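Local coordinates for TetR family transcriptional regulator (Mycobacterium smegmatis, PDB 5XS9), which probably binds operator DNA as a dimeric TetR-type repressor and so controls the transcription of biotin-related genes in Mycobacterium smegmatis, at residues Asp91-Ser97 / Thr144-Gln148; Ala119-Val124 / Leu185-Gly189. All coordinates share one frame; numbering follows the deposited sequence.

Contact 1. Residues Asp91-Ser97 / Thr144-Gln148; sequences DGAELVS and TVDEQ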
loop_
_atom_site.group_PDB
_atom_site.type_symbol
_atom_site.label_atom_id
_atom_site.label_comp_id
_atom_site.label_asym_id
_atom_site.label_seq_id
_atom_site.Cartn_x
_atom_site.Cartn_y
_atom_site.Cartn_z
ATOM N N ASP A 91 10.498 -1.289 7.101
ATOM C CA ASP A 91 9.037 -1.537 7.086
ATOM C C ASP A 91 8.243 -0.248 7.422
ATOM O O ASP A 91 7.085 -0.278 7.794
ATOM C CB ASP A 91 8.680 -2.662 7.954
ATOM C CG ASP A 91 9.271 -3.995 7.476
ATOM O OD1 ASP A 91 9.341 -4.306 6.264
ATOM O OD2 ASP A 91 9.569 -4.754 8.362
ATOM N N GLY A 92 8.874 0.893 7.203
ATOM C CA GLY A 92 8.271 2.179 7.616
ATOM C C GLY A 92 6.988 2.524 6.875
ATOM O O GLY A 92 6.022 2.962 7.494
ATOM N N ALA A 93 6.964 2.282 5.556
ATOM C CA ALA A 93 5.786 2.551 4.836
ATOM C C ALA A 93 4.641 1.642 5.302
ATOM O O ALA A 93 3.536 2.100 5.424
ATOM C CB ALA A 93 6.019 2.459 3.321
ATOM N N GLU A 94 4.915 0.373 5.549
ATOM C CA GLU A 94 3.882 -0.566 6.029
ATOM C C GLU A 94 3.361 -0.168 7.409
ATOM O O GLU A 94 2.175 -0.266 7.696
ATOM C CB GLU A 94 4.451 -1.989 6.131
ATOM C CG GLU A 94 3.426 -3.022 6.506
ATOM C CD GLU A 94 4.056 -4.417 6.752
ATOM O OE1 GLU A 94 5.155 -4.674 6.228
ATOM O OE2 GLU A 94 3.461 -5.230 7.496
ATOM N N LEU A 95 4.267 0.248 8.258
ATOM C CA LEU A 95 3.916 0.596 9.638
ATOM C C LEU A 95 3.059 1.865 9.604
ATOM O O LEU A 95 2.019 1.916 10.265
ATOM C CB LEU A 95 5.194 0.798 10.466
ATOM C CG LEU A 95 5.028 0.909 12.003
ATOM C CD1 LEU A 95 6.246 0.466 12.737
ATOM C CD2 LEU A 95 4.735 2.358 12.308
ATOM N N VAL A 96 3.449 2.872 8.817
ATOM C CA VAL A 96 2.623 4.124 8.687
ATOM C C VAL A 96 1.285 3.861 8.027
ATOM O O VAL A 96 0.262 4.394 8.499
ATOM C CB VAL A 96 3.360 5.269 8.052
ATOM C CG1 VAL A 96 2.456 6.438 7.826
ATOM C CG2 VAL A 96 4.551 5.629 8.972
ATOM N N SER A 97 1.259 2.979 7.009
ATOM C CA SER A 97 -0.043 2.528 6.424
ATOM C C SER A 97 -0.987 1.968 7.425
ATOM O O SER A 97 -2.161 2.330 7.398
ATOM C CB SER A 97 0.076 1.531 5.286
ATOM O OG SER A 97 0.918 2.119 4.317
ATOM N N THR A 144 5.349 3.435 -1.962
ATOM C CA THR A 144 6.474 3.278 -1.041
ATOM C C THR A 144 6.473 1.916 -0.328
ATOM O O THR A 144 7.544 1.368 -0.140
ATOM C CB THR A 144 6.570 4.425 -0.031
ATOM O OG1 THR A 144 6.502 5.704 -0.722
ATOM C CG2 THR A 144 7.852 4.334 0.690
ATOM N N VAL A 145 5.304 1.325 -0.008
ATOM C CA VAL A 145 5.267 -0.038 0.417
ATOM C C VAL A 145 5.871 -0.938 -0.656
ATOM O O VAL A 145 6.625 -1.851 -0.342
ATOM C CB VAL A 145 3.804 -0.507 0.771
ATOM C CG1 VAL A 145 3.773 -2.002 1.025
ATOM C CG2 VAL A 145 3.270 0.255 2.003
ATOM N N ASP A 146 5.513 -0.732 -1.913
ATOM C CA ASP A 146 5.976 -1.581 -2.975
ATOM C C ASP A 146 7.509 -1.417 -3.148
ATOM O O ASP A 146 8.253 -2.411 -3.218
ATOM C CB ASP A 146 5.261 -1.195 -4.245
ATOM C CG ASP A 146 5.710 -2.009 -5.473
ATOM O OD1 ASP A 146 5.199 -3.080 -5.694
ATOM O OD2 ASP A 146 6.561 -1.548 -6.239
ATOM N N GLU A 147 7.964 -0.169 -3.144
ATOM C CA GLU A 147 9.411 0.164 -3.298
ATOM C C GLU A 147 10.288 -0.459 -2.187
ATOM O O GLU A 147 11.301 -1.101 -2.417
ATOM C CB GLU A 147 9.565 1.678 -3.358
ATOM C CG GLU A 147 10.995 2.193 -3.422
ATOM C CD GLU A 147 11.041 3.714 -3.415
ATOM O OE1 GLU A 147 10.176 4.396 -2.806
ATOM O OE2 GLU A 147 11.962 4.219 -4.019
ATOM N N GLN A 148 9.842 -0.334 -0.975
ATOM C CA GLN A 148 10.573 -0.805 0.178
ATOM C C GLN A 148 10.529 -2.314 0.330
ATOM O O GLN A 148 11.545 -2.927 0.690
ATOM C CB GLN A 148 10.056 -0.019 1.375
ATOM C CG GLN A 148 10.700 -0.255 2.685
ATOM C CD GLN A 148 10.266 0.806 3.673
ATOM O OE1 GLN A 148 9.056 0.983 3.946
ATOM N NE2 GLN A 148 11.236 1.504 4.234
HETATM O O HOH W 1 7.102 -0.904 4.176
#
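Gln148 OE1 is gripped by two donors at the first turn of helix 92-101. Ala93 N donates to Gln148 OE1 at 2.9 Å, nearly straight (167° at the hydrogen) and in the plane of the Gln148 carbonyl. A water adds a second bond at 2.7 Å from Gln148 OE1 and in turn accepts from Glu94 N. Amides in a first helical turn lack carbonyl partners further back in the helix, and a glutamine is long enough to supply one from a neighbouring helix. With CG anti to the backbone N (chi1 -177°) and the chain extended beyond it, the amide reaches across the interface; Gln148 NE2 bonds Leu86 O, which fixes the rotation of the group.

Beside this polar end, Ala93 points its methyl into the partner helix. Ala93 CB lies 3.7 Å from Thr144 CG2 and 3.8 Å from Val145 CG2. Alanine is small enough for the helix axes to approach to 8.6 Å. Val145 CG2 also meets Ser97, whose OG folds back to Ala93 O at 2.8 Å; Ser97 N reaches that same oxygen from the other face of its plane.

The segments form a roughly antiparallel helix pair (149°) within the all-helical TetR body. Helix 71-87 packs against both, touching Val96 and Thr144, while Leu95 and Val96 turn to helix 47-58.

Contact 2. Residues Ala119-Val124 / Leu185-Gly189; sequences ARAAGV and LAAHG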
loop_
_atom_site.group_PDB
_atom_site.type_symbol
_atom_site.label_atom_id
_atom_site.label_comp_id
_atom_site.label_asym_id
_atom_site.label_seq_id
_atom_site.Cartn_x
_atom_site.Cartn_y
_atom_site.Cartn_z
ATOM N N ALA A 119 -5.099 21.131 -2.175
ATOM C CA ALA A 119 -6.233 20.709 -3.066
ATOM C C ALA A 119 -7.246 21.846 -3.225
ATOM O O ALA A 119 -7.768 22.103 -4.299
ATOM C CB ALA A 119 -6.910 19.468 -2.538
ATOM N N ARG A 120 -7.462 22.572 -2.156
ATOM C CA ARG A 120 -8.438 23.674 -2.156
ATOM C C ARG A 120 -7.950 24.838 -3.039
ATOM O O ARG A 120 -8.710 25.377 -3.856
ATOM C CB ARG A 120 -8.728 24.022 -0.671
ATOM C CG ARG A 120 -9.811 25.022 -0.438
ATOM C CD ARG A 120 -9.828 25.519 1.017
ATOM N NE ARG A 120 -10.611 24.586 1.796
ATOM C CZ ARG A 120 -10.148 23.651 2.639
ATOM N NH1 ARG A 120 -8.849 23.501 2.907
ATOM N NH2 ARG A 120 -11.029 22.833 3.221
ATOM N N ALA A 121 -6.634 25.127 -3.029
ATOM C CA ALA A 121 -6.087 26.109 -3.945
ATOM C C ALA A 121 -6.218 25.693 -5.392
ATOM O O ALA A 121 -6.328 26.509 -6.313
ATOM C CB ALA A 121 -4.611 26.429 -3.594
ATOM N N ALA A 122 -6.099 24.389 -5.621
ATOM C CA ALA A 122 -6.223 23.852 -6.951
ATOM C C ALA A 122 -7.655 23.941 -7.498
ATOM O O ALA A 122 -7.890 23.862 -8.731
ATOM C CB ALA A 122 -5.789 22.389 -6.940
ATOM N N GLY A 123 -8.626 24.064 -6.597
ATOM C CA GLY A 123 -10.001 24.235 -7.048
ATOM C C GLY A 123 -10.929 23.099 -6.653
ATOM O O GLY A 123 -12.072 23.148 -7.025
ATOM N N VAL A 124 -10.430 22.079 -5.956
ATOM C CA VAL A 124 -11.229 21.030 -5.477
ATOM C C VAL A 124 -12.246 21.623 -4.493
ATOM O O VAL A 124 -11.912 22.393 -3.619
ATOM C CB VAL A 124 -10.364 19.865 -4.836
ATOM C CG1 VAL A 124 -11.229 18.760 -4.301
ATOM C CG2 VAL A 124 -9.461 19.205 -5.860
ATOM N N LEU A 185 -5.608 17.256 -10.055
ATOM C CA LEU A 185 -6.131 18.252 -9.173
ATOM C C LEU A 185 -6.379 19.546 -9.913
ATOM O O LEU A 185 -7.425 20.175 -9.712
ATOM C CB LEU A 185 -5.224 18.478 -7.979
ATOM C CG LEU A 185 -5.099 17.385 -6.946
ATOM C CD1 LEU A 185 -3.929 17.510 -6.016
ATOM C CD2 LEU A 185 -6.386 17.218 -6.104
ATOM N N ALA A 186 -5.419 19.942 -10.754
ATOM C CA ALA A 186 -5.495 21.199 -11.506
ATOM C C ALA A 186 -6.688 21.188 -12.433
ATOM O O ALA A 186 -7.339 22.195 -12.573
ATOM C CB ALA A 186 -4.215 21.431 -12.305
ATOM N N ALA A 187 -7.020 20.043 -13.015
ATOM C CA ALA A 187 -8.310 19.866 -13.725
ATOM C C ALA A 187 -9.541 20.330 -12.996
ATOM O O ALA A 187 -10.478 20.696 -13.656
ATOM C CB ALA A 187 -8.507 18.482 -14.265
ATOM N N HIS A 188 -9.532 20.404 -11.662
ATOM C CA HIS A 188 -10.580 21.104 -10.907
ATOM C C HIS A 188 -10.492 22.712 -10.992
ATOM O O HIS A 188 -11.326 23.412 -10.480
ATOM C CB HIS A 188 -10.556 20.600 -9.462
ATOM C CG HIS A 188 -11.123 19.213 -9.309
ATOM N ND1 HIS A 188 -10.550 18.082 -9.868
ATOM C CD2 HIS A 188 -12.286 18.807 -8.758
ATOM C CE1 HIS A 188 -11.337 17.046 -9.626
ATOM N NE2 HIS A 188 -12.389 17.458 -8.952
ATOM N N GLY A 189 -9.476 23.270 -11.640
ATOM C CA GLY A 189 -9.296 24.697 -11.731
ATOM C C GLY A 189 -10.044 25.223 -12.929
ATOM O O GLY A 189 -10.485 26.350 -12.870
HETATM O O HOH W 2 -6.221 24.484 -10.930
#
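Leu185 CG stands anti to its own carbonyl carbon (chi1 -69°), and Val124 CG2 is likewise anti to the carbonyl carbon of its residue, an arrangement in which Val124 CG2 and Leu185 CD2 meet at 3.7 Å. The same valine methyl lies over one face of the His188 ring, 4.2 Å from its centroid and 25° off the normal: a CH-pi contact, offset toward the rim. One methyl, Val124 CG2, thus packs against both Leu185 and the His188 ring. Ala122 CB rests 4.1 Å from Leu185 CB, where a short side chain lets the backbones draw close.

The backbone explains the closeness. Helix 106-122 ends in a Schellman motif at Gly123, and glycine, having no CB, tolerates the positive phi of 116°. It also lets the His188 carbonyl come near, with Gly123 O 3.5 Å from His188 O. Glycine therefore answers both the turn and the neighbour. Across from it, Ala186 to Gly189 form a type I beta turn. No direct hydrogen bond joins the segments; instead one water donates to Ala122 O at 2.8 Å and to Ala186 O at 3.0 Å, linking carbonyls near the ends of the two helices.

Around this junction, Trp71 and Ile75 of helix 71-87 touch Ala122 and Leu185 respectively, and Ala132 of helix 129-155 touches Ala119, Val124 and Leu185. Phe176 of the second subunit packs on Val124, and Leu180 of that subunit on Leu185 and His188, so the contact is part of the dimer interface.

Overall arrangement
Both contacts join helices of the all-helical body behind the DNA-binding region, and both are partly buried. The centre of contact 1 lies about 7 Å from the centre of the chain and none of its touching residues is exposed; that of contact 2 lies about 24 Å out, where helices 106-122 and 170-186 finish, and two are exposed. Their centres are 28 Å apart and their nearest atoms about 17 Å, so they do not touch. Helix 71-87 neighbours both, whereas helix 129-155 supplies a segment of contact 1 and only flanks contact 2. Each has a water bridge and apolar packing, but only contact 1 has a direct hydrogen bond across its segments. Contact 2 adjoins the second subunit through four residues, contact 1 through one.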